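Local coordinates for 2S Albumin protein (Dolichos, PDB 6IX1) that is of unsettled function but probably serves as a seed albumin, and is built as a four-bladed beta-propeller of the hemopexin kind, at residues I62-D67 with D116-A121; F122-G127 with I194-G199; G170-F175 with L185-Q190. All coordinates share one frame; numbering follows the deposited sequence.

Contact 1. Residues I62-D67 with D116-A121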
loop_
_atom_site.group_PDB
_atom_site.type_symbol
_atom_site.label_atom_id
_atom_site.label_comp_id
_atom_site.label_asym_id
_atom_site.label_seq_id
_atom_site.Cartn_x
_atom_site.Cartn_y
_atom_site.Cartn_z
ATOM N N ILE A 62 -4.986 1.048 9.864
ATOM C CA ILE A 62 -4.854 0.362 8.572
ATOM C C ILE A 62 -3.407 -0.120 8.411
ATOM O O ILE A 62 -2.483 0.670 8.487
ATOM C CB ILE A 62 -5.289 1.302 7.444
ATOM C CG1 ILE A 62 -6.766 1.620 7.541
ATOM C CG2 ILE A 62 -4.905 0.755 6.084
ATOM C CD1 ILE A 62 -7.249 2.731 6.629
ATOM N N ASP A 63 -3.283 -1.452 8.237
ATOM C CA ASP A 63 -1.950 -2.091 8.157
ATOM C C ASP A 63 -1.618 -2.599 6.765
ATOM O O ASP A 63 -0.522 -3.144 6.547
ATOM C CB ASP A 63 -1.712 -3.182 9.201
ATOM C CG ASP A 63 -2.666 -4.350 9.109
ATOM O OD1 ASP A 63 -3.247 -4.513 8.010
ATOM O OD2 ASP A 63 -2.623 -5.173 10.033
ATOM N N CYS A 64 -2.495 -2.368 5.800
ATOM C CA CYS A 64 -2.275 -2.660 4.378
ATOM C C CYS A 64 -3.395 -1.993 3.591
ATOM O O CYS A 64 -4.482 -1.817 4.131
ATOM C CB CYS A 64 -2.209 -4.178 4.136
ATOM S SG CYS A 64 -1.767 -4.645 2.438
ATOM N N SER A 65 -3.078 -1.601 2.383
ATOM C CA SER A 65 -4.087 -0.967 1.522
ATOM C C SER A 65 -3.660 -1.045 0.088
ATOM O O SER A 65 -2.471 -1.127 -0.133
ATOM C CB SER A 65 -4.305 0.472 1.882
ATOM O OG SER A 65 -3.099 1.239 1.940
ATOM N N PHE A 66 -4.624 -0.933 -0.830
ATOM C CA PHE A 66 -4.321 -0.699 -2.239
ATOM C C PHE A 66 -5.489 -0.028 -2.925
ATOM O O PHE A 66 -6.615 -0.384 -2.703
ATOM C CB PHE A 66 -3.885 -1.973 -2.965
ATOM C CG PHE A 66 -4.820 -3.142 -2.900
ATOM C CD1 PHE A 66 -5.826 -3.257 -3.869
ATOM C CD2 PHE A 66 -4.734 -4.110 -1.924
ATOM C CE1 PHE A 66 -6.675 -4.350 -3.883
ATOM C CE2 PHE A 66 -5.626 -5.198 -1.920
ATOM C CZ PHE A 66 -6.531 -5.354 -2.925
ATOM N N ASP A 67 -5.110 0.826 -3.840
ATOM C CA ASP A 67 -6.108 1.444 -4.731
ATOM C C ASP A 67 -6.514 0.424 -5.822
ATOM O O ASP A 67 -5.680 -0.399 -6.253
ATOM C CB ASP A 67 -5.575 2.721 -5.369
ATOM C CG ASP A 67 -4.145 2.583 -5.913
ATOM O OD1 ASP A 67 -3.184 2.353 -5.051
ATOM O OD2 ASP A 67 -3.934 2.634 -7.152
ATOM N N ASP A 116 -4.513 -14.444 7.266
ATOM C CA ASP A 116 -4.468 -13.823 8.609
ATOM C C ASP A 116 -3.964 -12.383 8.561
ATOM O O ASP A 116 -3.912 -11.743 9.600
ATOM C CB ASP A 116 -3.566 -14.629 9.562
ATOM C CG ASP A 116 -4.017 -16.047 9.813
ATOM O OD1 ASP A 116 -5.197 -16.186 9.968
ATOM O OD2 ASP A 116 -3.149 -16.939 9.889
ATOM N N GLY A 117 -3.584 -11.908 7.385
ATOM C CA GLY A 117 -3.046 -10.549 7.231
ATOM C C GLY A 117 -2.238 -10.465 5.988
ATOM O O GLY A 117 -1.627 -11.413 5.569
ATOM N N ILE A 118 -2.161 -9.243 5.475
ATOM C CA ILE A 118 -1.287 -8.903 4.343
ATOM C C ILE A 118 -0.321 -7.830 4.806
ATOM O O ILE A 118 -0.800 -6.857 5.442
ATOM C CB ILE A 118 -2.147 -8.535 3.097
ATOM C CG1 ILE A 118 -3.228 -9.608 2.836
ATOM C CG2 ILE A 118 -1.240 -8.304 1.899
ATOM C CD1 ILE A 118 -4.015 -9.408 1.635
ATOM N N ASP A 119 0.957 -7.938 4.437
ATOM C CA ASP A 119 1.880 -6.873 4.874
ATOM C C ASP A 119 1.750 -5.646 3.989
ATOM O O ASP A 119 1.817 -4.530 4.553
ATOM C CB ASP A 119 3.323 -7.366 4.785
ATOM C CG ASP A 119 3.737 -8.433 5.799
ATOM O OD1 ASP A 119 2.997 -8.598 6.815
ATOM O OD2 ASP A 119 4.728 -9.123 5.559
ATOM N N SER A 120 1.663 -5.828 2.701
ATOM C CA SER A 120 1.741 -4.681 1.806
ATOM C C SER A 120 1.130 -5.044 0.474
ATOM O O SER A 120 0.988 -6.265 0.204
ATOM C CB SER A 120 3.176 -4.220 1.579
ATOM O OG SER A 120 3.264 -2.913 1.122
ATOM N N ALA A 121 0.825 -4.052 -0.344
ATOM C CA ALA A 121 0.241 -4.286 -1.632
ATOM C C ALA A 121 0.428 -3.098 -2.533
ATOM O O ALA A 121 0.506 -1.972 -1.989
ATOM C CB ALA A 121 -1.202 -4.545 -1.491
HETATM O O HOH W 1 -3.561 -7.217 7.280
HETATM O O HOH W 2 0.097 -5.548 7.782
#
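The carboxylate of Asp63 is held from two sides: the backbone N of Gly78 bonds Asp63 OD2, and a water lies 2.8 Å from Asp63 OD1. The same water accepts from the backbone N of Ile118, at 3.1 Å, and so bridges the two segments. A second water joins main chain to main chain. It is 2.8 Å from Asp63 O and also lies within hydrogen-bonding distance of Ile118 O. The polar link between the segments is thus made by solvent. Where the backbones come close without water, Asp63 O and Asp119 O are two acceptors and do not bond.

Below the waters the contact turns apolar. Cys64 points at the other segment, with SG anti to the backbone N (chi1 -174°). This lays SG across the Ser120 backbone, 3.5 Å from Ser120 C. On one flank SG meets Ile118 CG2 at 3.7 Å, and on another Ala121 CB.

The two segments lead into strands 64-67 and 120-123, which begin two successive blades of the propeller, so the contact is a seam between neighbouring blades near the centre of the chain. Asp119 and Ser120 both face Phe133 in a classic beta bulge at the start of strand 120-123.

Further along, Phe66 CG sits in the crowded position between the backbone N and the carbonyl carbon (chi1 55°). Its CD2 approaches Ala121 CB at 3.6 Å, obliquely to the ring. Strand 129-134 supports the same two residues: Leu132 touches both Phe66 and Ala121.

Contact 2. Residues F122-G127 with I194-G199. With SO4 (sulfate ion), chain E.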
loop_
_atom_site.group_PDB
_atom_site.type_symbol
_atom_site.label_atom_id
_atom_site.label_comp_id
_atom_site.label_asym_id
_atom_site.label_seq_id
_atom_site.Cartn_x
_atom_site.Cartn_y
_atom_site.Cartn_z
ATOM N N PHE A 122 0.390 -3.259 -3.841
ATOM C CA PHE A 122 0.372 -2.073 -4.704
ATOM C C PHE A 122 -0.263 -2.443 -6.002
ATOM O O PHE A 122 -0.236 -3.636 -6.373
ATOM C CB PHE A 122 1.730 -1.414 -4.914
ATOM C CG PHE A 122 2.780 -2.147 -5.693
ATOM C CD1 PHE A 122 2.843 -2.091 -7.043
ATOM C CD2 PHE A 122 3.732 -2.924 -5.049
ATOM C CE1 PHE A 122 3.855 -2.722 -7.718
ATOM C CE2 PHE A 122 4.783 -3.525 -5.689
ATOM C CZ PHE A 122 4.781 -3.460 -7.048
ATOM N N ARG A 123 -0.831 -1.481 -6.685
ATOM C CA ARG A 123 -1.535 -1.677 -7.946
ATOM C C ARG A 123 -0.591 -1.855 -9.114
ATOM O O ARG A 123 0.322 -1.055 -9.329
ATOM C CB ARG A 123 -2.421 -0.450 -8.126
ATOM C CG ARG A 123 -3.329 -0.448 -9.364
ATOM C CD ARG A 123 -4.402 -1.471 -9.319
ATOM N NE ARG A 123 -5.404 -1.253 -10.313
ATOM C CZ ARG A 123 -5.410 -1.706 -11.582
ATOM N NH1 ARG A 123 -4.472 -2.566 -11.974
ATOM N NH2 ARG A 123 -6.378 -1.451 -12.417
ATOM N N SER A 124 -0.803 -2.931 -9.855
ATOM C CA SER A 124 0.031 -3.233 -11.013
ATOM C C SER A 124 -0.424 -2.400 -12.197
ATOM O O SER A 124 -1.577 -1.928 -12.307
ATOM C CB SER A 124 -0.047 -4.716 -11.330
ATOM O OG SER A 124 0.776 -5.079 -12.428
ATOM N N THR A 125 0.393 -2.269 -13.215
ATOM C CA THR A 125 -0.036 -1.825 -14.513
ATOM C C THR A 125 -0.691 -2.973 -15.306
ATOM O O THR A 125 -1.256 -2.642 -16.319
ATOM C CB THR A 125 1.173 -1.332 -15.310
ATOM O OG1 THR A 125 2.135 -2.378 -15.338
ATOM C CG2 THR A 125 1.813 -0.066 -14.747
ATOM N N LYS A 126 -0.536 -4.228 -14.899
ATOM C CA LYS A 126 -1.086 -5.385 -15.688
ATOM C C LYS A 126 -2.585 -5.557 -15.300
ATOM O O LYS A 126 -2.888 -6.052 -14.200
ATOM C CB LYS A 126 -0.277 -6.661 -15.438
ATOM C CG LYS A 126 -0.642 -7.845 -16.340
ATOM C CD LYS A 126 0.360 -8.950 -16.435
ATOM C CE LYS A 126 0.615 -9.704 -15.105
ATOM N NZ LYS A 126 1.559 -10.880 -15.197
ATOM N N GLY A 127 -3.478 -5.280 -16.233
ATOM C CA GLY A 127 -4.904 -5.476 -16.071
ATOM C C GLY A 127 -5.397 -4.853 -14.784
ATOM O O GLY A 127 -5.124 -3.656 -14.481
ATOM N N ILE A 194 11.102 1.621 -7.471
ATOM C CA ILE A 194 11.376 0.642 -8.535
ATOM C C ILE A 194 10.563 1.029 -9.766
ATOM O O ILE A 194 9.535 1.618 -9.692
ATOM C CB ILE A 194 11.062 -0.802 -8.066
ATOM C CG1 ILE A 194 9.569 -1.013 -7.860
ATOM C CG2 ILE A 194 11.915 -1.161 -6.867
ATOM C CD1 ILE A 194 9.248 -2.513 -7.676
ATOM N N LYS A 195 11.044 0.529 -10.894
ATOM C CA LYS A 195 10.309 0.421 -12.158
ATOM C C LYS A 195 10.015 -1.080 -12.288
ATOM O O LYS A 195 10.924 -1.845 -12.400
ATOM C CB LYS A 195 11.119 0.921 -13.342
ATOM C CG LYS A 195 10.436 0.954 -14.667
ATOM C CD LYS A 195 11.334 1.575 -15.726
ATOM C CE LYS A 195 10.570 1.778 -17.019
ATOM N NZ LYS A 195 11.419 1.910 -18.220
ATOM N N PHE A 196 8.755 -1.446 -12.250
ATOM C CA PHE A 196 8.373 -2.855 -12.252
ATOM C C PHE A 196 7.845 -3.251 -13.603
ATOM O O PHE A 196 7.274 -2.436 -14.323
ATOM C CB PHE A 196 7.428 -3.228 -11.107
ATOM C CG PHE A 196 6.042 -2.644 -11.168
ATOM C CD1 PHE A 196 5.774 -1.341 -10.729
ATOM C CD2 PHE A 196 5.010 -3.322 -11.733
ATOM C CE1 PHE A 196 4.506 -0.773 -10.841
ATOM C CE2 PHE A 196 3.760 -2.783 -11.803
ATOM C CZ PHE A 196 3.502 -1.491 -11.414
ATOM N N THR A 197 8.002 -4.550 -13.887
ATOM C CA THR A 197 7.724 -5.138 -15.212
ATOM C C THR A 197 6.869 -6.390 -15.041
ATOM O O THR A 197 7.391 -7.515 -14.906
ATOM C CB THR A 197 9.002 -5.441 -15.976
ATOM O OG1 THR A 197 9.796 -6.385 -15.259
ATOM C CG2 THR A 197 9.792 -4.196 -16.275
ATOM N N PRO A 198 5.519 -6.289 -15.090
ATOM C CA PRO A 198 4.693 -7.474 -14.867
ATOM C C PRO A 198 5.002 -8.555 -15.913
ATOM O O PRO A 198 5.128 -8.293 -17.098
ATOM C CB PRO A 198 3.277 -6.966 -14.955
ATOM C CG PRO A 198 3.468 -5.566 -14.447
ATOM C CD PRO A 198 4.718 -5.058 -15.137
ATOM N N GLY A 199 5.162 -9.781 -15.439
ATOM C CA GLY A 199 5.442 -10.963 -16.250
ATOM C C GLY A 199 6.895 -11.119 -16.640
ATOM O O GLY A 199 7.180 -12.079 -17.344
HETATM S S SO4 E . 5.130 -10.299 -11.791
HETATM O O1 SO4 E . 3.808 -9.789 -12.328
HETATM O O2 SO4 E . 5.722 -8.970 -11.618
HETATM O O3 SO4 E . 5.613 -11.009 -12.860
HETATM O O4 SO4 E . 4.808 -11.045 -10.638
#
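The tight part of this contact is a T-shaped pair of buried phenylalanines. Phe122 CE1 stands over the centre of one face of Phe196, 3.7 Å above its plane. The ring planes are turned 69° apart. Both side chains take the crowded first torsion, with CG between the backbone N and the carbonyl carbon, and they reach toward each other tip to tip. The edge of Phe196 is also occupied. Thr125 N lies in the ring plane, 3.7 Å from Phe196 CZ, and Ser124 OG sits near that edge too. An alanine at Phe196 would remove the ring face under Phe122 CE1 and would probably leave Phe122 and the turn at Ser124 and Thr125 less well packed.

That turn is an ST turn: Ser124 OG accepts from Lys126 N at 2.9 Å, in a nearly straight bond (169°). Ser124 OG also touches Pro198 CG, at 3.4 Å.

The other side faces solvent: Lys126 and Pro198 are partly exposed and Gly199 is exposed. Lys126 slides past Pro198 in the opposite direction, with CB to CB at 3.6 Å. Its NZ makes a long, weak ion pair with Glu129. A sulfate, probably from the crystallisation liquor, takes a hydrogen bond from Gly199 N to its O3 at 2.9 Å. Tyr131, Tyr138 and Arg140 also bind it.

Inward, Phe122 packs on Ala183 and Leu185 of strand 182-187. Phe196 also leans on Ala183, while Pro198 rests on Tyr131 of strand 129-134, so two blades meet here.

Contact 3. Residues G170-F175 with L185-Q190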
loop_
_atom_site.group_PDB
_atom_site.type_symbol
_atom_site.label_atom_id
_atom_site.label_comp_id
_atom_site.label_asym_id
_atom_site.label_seq_id
_atom_site.Cartn_x
_atom_site.Cartn_y
_atom_site.Cartn_z
ATOM N N GLY A 170 10.676 -9.070 2.884
ATOM C CA GLY A 170 9.348 -8.488 3.169
ATOM C C GLY A 170 9.327 -6.990 3.019
ATOM O O GLY A 170 10.376 -6.343 2.947
ATOM N N ILE A 171 8.102 -6.533 2.843
ATOM C CA ILE A 171 7.761 -5.108 2.562
ATOM C C ILE A 171 6.716 -4.698 3.603
ATOM O O ILE A 171 5.771 -5.429 3.823
ATOM C CB ILE A 171 7.272 -4.972 1.099
ATOM C CG1 ILE A 171 8.352 -5.487 0.136
ATOM C CG2 ILE A 171 6.842 -3.567 0.798
ATOM C CD1 ILE A 171 7.975 -5.554 -1.303
ATOM N N ASP A 172 6.901 -3.521 4.255
ATOM C CA ASP A 172 5.941 -2.977 5.232
ATOM C C ASP A 172 4.829 -2.158 4.569
ATOM O O ASP A 172 3.743 -2.080 5.127
ATOM C CB ASP A 172 6.639 -2.128 6.279
ATOM C CG ASP A 172 7.467 -2.960 7.241
ATOM O OD1 ASP A 172 7.181 -4.154 7.436
ATOM O OD2 ASP A 172 8.444 -2.398 7.756
ATOM N N ALA A 173 5.129 -1.463 3.457
ATOM C CA ALA A 173 4.102 -0.627 2.816
ATOM C C ALA A 173 4.553 -0.376 1.387
ATOM O O ALA A 173 5.775 -0.477 1.101
ATOM C CB ALA A 173 3.895 0.706 3.553
ATOM N N SER A 174 3.641 -0.008 0.516
ATOM C CA SER A 174 4.009 0.249 -0.882
ATOM C C SER A 174 2.851 0.981 -1.538
ATOM O O SER A 174 1.738 0.798 -1.138
ATOM C CB SER A 174 4.302 -1.083 -1.630
ATOM O OG SER A 174 3.226 -2.045 -1.465
ATOM N N PHE A 175 3.191 1.674 -2.589
ATOM C CA PHE A 175 2.128 2.166 -3.485
ATOM C C PHE A 175 2.667 2.336 -4.901
ATOM O O PHE A 175 3.854 2.589 -5.128
ATOM C CB PHE A 175 1.525 3.492 -2.957
ATOM C CG PHE A 175 2.377 4.708 -3.082
ATOM C CD1 PHE A 175 3.375 4.952 -2.165
ATOM C CD2 PHE A 175 2.144 5.628 -4.093
ATOM C CE1 PHE A 175 4.153 6.108 -2.265
ATOM C CE2 PHE A 175 2.950 6.759 -4.206
ATOM C CZ PHE A 175 3.955 6.986 -3.329
ATOM N N LEU A 185 8.485 1.157 -2.396
ATOM C CA LEU A 185 8.447 0.035 -1.412
ATOM C C LEU A 185 9.100 0.609 -0.131
ATOM O O LEU A 185 10.140 1.251 -0.175
ATOM C CB LEU A 185 9.281 -1.168 -1.895
ATOM C CG LEU A 185 9.007 -1.634 -3.321
ATOM C CD1 LEU A 185 9.900 -2.844 -3.575
ATOM C CD2 LEU A 185 7.541 -2.059 -3.484
ATOM N N PHE A 186 8.446 0.331 0.969
ATOM C CA PHE A 186 8.902 0.813 2.279
ATOM C C PHE A 186 9.129 -0.391 3.213
ATOM O O PHE A 186 8.358 -1.316 3.228
ATOM C CB PHE A 186 7.822 1.691 2.930
ATOM C CG PHE A 186 7.480 2.922 2.143
ATOM C CD1 PHE A 186 6.560 2.923 1.154
ATOM C CD2 PHE A 186 8.159 4.078 2.346
ATOM C CE1 PHE A 186 6.320 4.073 0.404
ATOM C CE2 PHE A 186 8.012 5.246 1.624
ATOM C CZ PHE A 186 7.050 5.231 0.644
ATOM N N LYS A 187 10.173 -0.314 3.994
ATOM C CA LYS A 187 10.522 -1.377 4.955
ATOM C C LYS A 187 11.232 -0.686 6.124
ATOM O O LYS A 187 12.327 -0.110 5.932
ATOM C CB LYS A 187 11.411 -2.450 4.325
ATOM C CG LYS A 187 11.990 -3.534 5.231
ATOM C CD LYS A 187 10.938 -4.385 5.696
ATOM C CE LYS A 187 11.415 -5.793 6.122
ATOM N NZ LYS A 187 12.123 -6.760 5.177
ATOM N N GLY A 188 10.570 -0.704 7.267
ATOM C CA GLY A 188 11.029 0.056 8.421
ATOM C C GLY A 188 11.309 1.494 8.080
ATOM O O GLY A 188 10.434 2.134 7.475
ATOM N N ALA A 189 12.537 1.899 8.338
ATOM C CA ALA A 189 12.989 3.299 8.166
ATOM C C ALA A 189 13.327 3.664 6.710
ATOM O O ALA A 189 13.572 4.859 6.425
ATOM C CB ALA A 189 14.221 3.460 9.033
ATOM N N GLN A 190 13.320 2.695 5.813
ATOM C CA GLN A 190 13.944 2.818 4.470
ATOM C C GLN A 190 12.873 2.625 3.390
ATOM O O GLN A 190 11.787 2.065 3.600
ATOM C CB GLN A 190 14.996 1.718 4.226
ATOM C CG GLN A 190 16.286 1.750 4.989
ATOM C CD GLN A 190 17.072 0.502 4.683
ATOM O OE1 GLN A 190 16.538 -0.643 4.605
ATOM N NE2 GLN A 190 18.343 0.754 4.566
#
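The rings of Phe175 and Phe186 meet edge to edge. Phe175 CE1 lies in the plane of the Phe186 ring, 4.0 Å from Phe186 CE1, and Phe186 CE1 lies near the plane of the Phe175 ring. Another part of the Phe186 edge faces the backbone, with CD1 3.5 Å from Ala173 O. Phe175 also stacks with Tyr184 and makes an edge-to-face pair with Tyr29.

Main-chain bonds fix the register. Phe186 N gives to Ala173 O at 2.8 Å. Phe186 O accepts twice. Asp172 N reaches it at 2.8 Å in the carbonyl plane, and Ala173 N reaches it at 3.2 Å from above that plane. With Asp172 and Ala173 both set against Phe186, this is a classic beta bulge. Ser174 and Leu185 form the next pair, which is non-hydrogen-bonded, and Leu185 CD2 touches Ser174 CB. Leu185 CD1 meets Ile171 CD1 at 4.0 Å, the side chains crossing obliquely.

Two side chains tie the bulge side to the next turn. Asp172 OD2 uses its anti lone pair to take Gly188 N at 2.8 Å (167°). This holds the type II' turn from Lys187 to Gln190, which leads from strand 182-187 into strand 190-195. Gly188 has the positive phi that favours glycine. Lys187, bent at chi2 and chi4, curls back so that NZ bonds Gly170 O at 2.9 Å from above the carbonyl plane. Ser169 OG holds NZ as well.

Segments 173-175 and 185-187 run antiparallel, at 169°. Their strands, 173-176 and 182-187, form the first hairpin of a four-stranded propeller blade, consistent with a hemopexin-type fold.

How the contacts relate
From the N terminus, contact 1 comes first. It closes a loop of 48 residues that holds most of the second blade, and joins the start of that blade to the start of the third. Contact 2 opens at the next residue, on the same strand 120-123, and spans 66 residues to tie the third blade to the fourth. Contact 3 lies wholly within that span. With nine residues between its segments, it joins the first two strands of the fourth blade, whereas contacts 1 and 2 link different blades. Contacts 1 and 2 are in series. Contacts 1 and 3 meet in space, because Ser174 OG probably bonds both Ser120 OG and Ala121 O. Phe122 of contact 2 packs against Leu185 of contact 3.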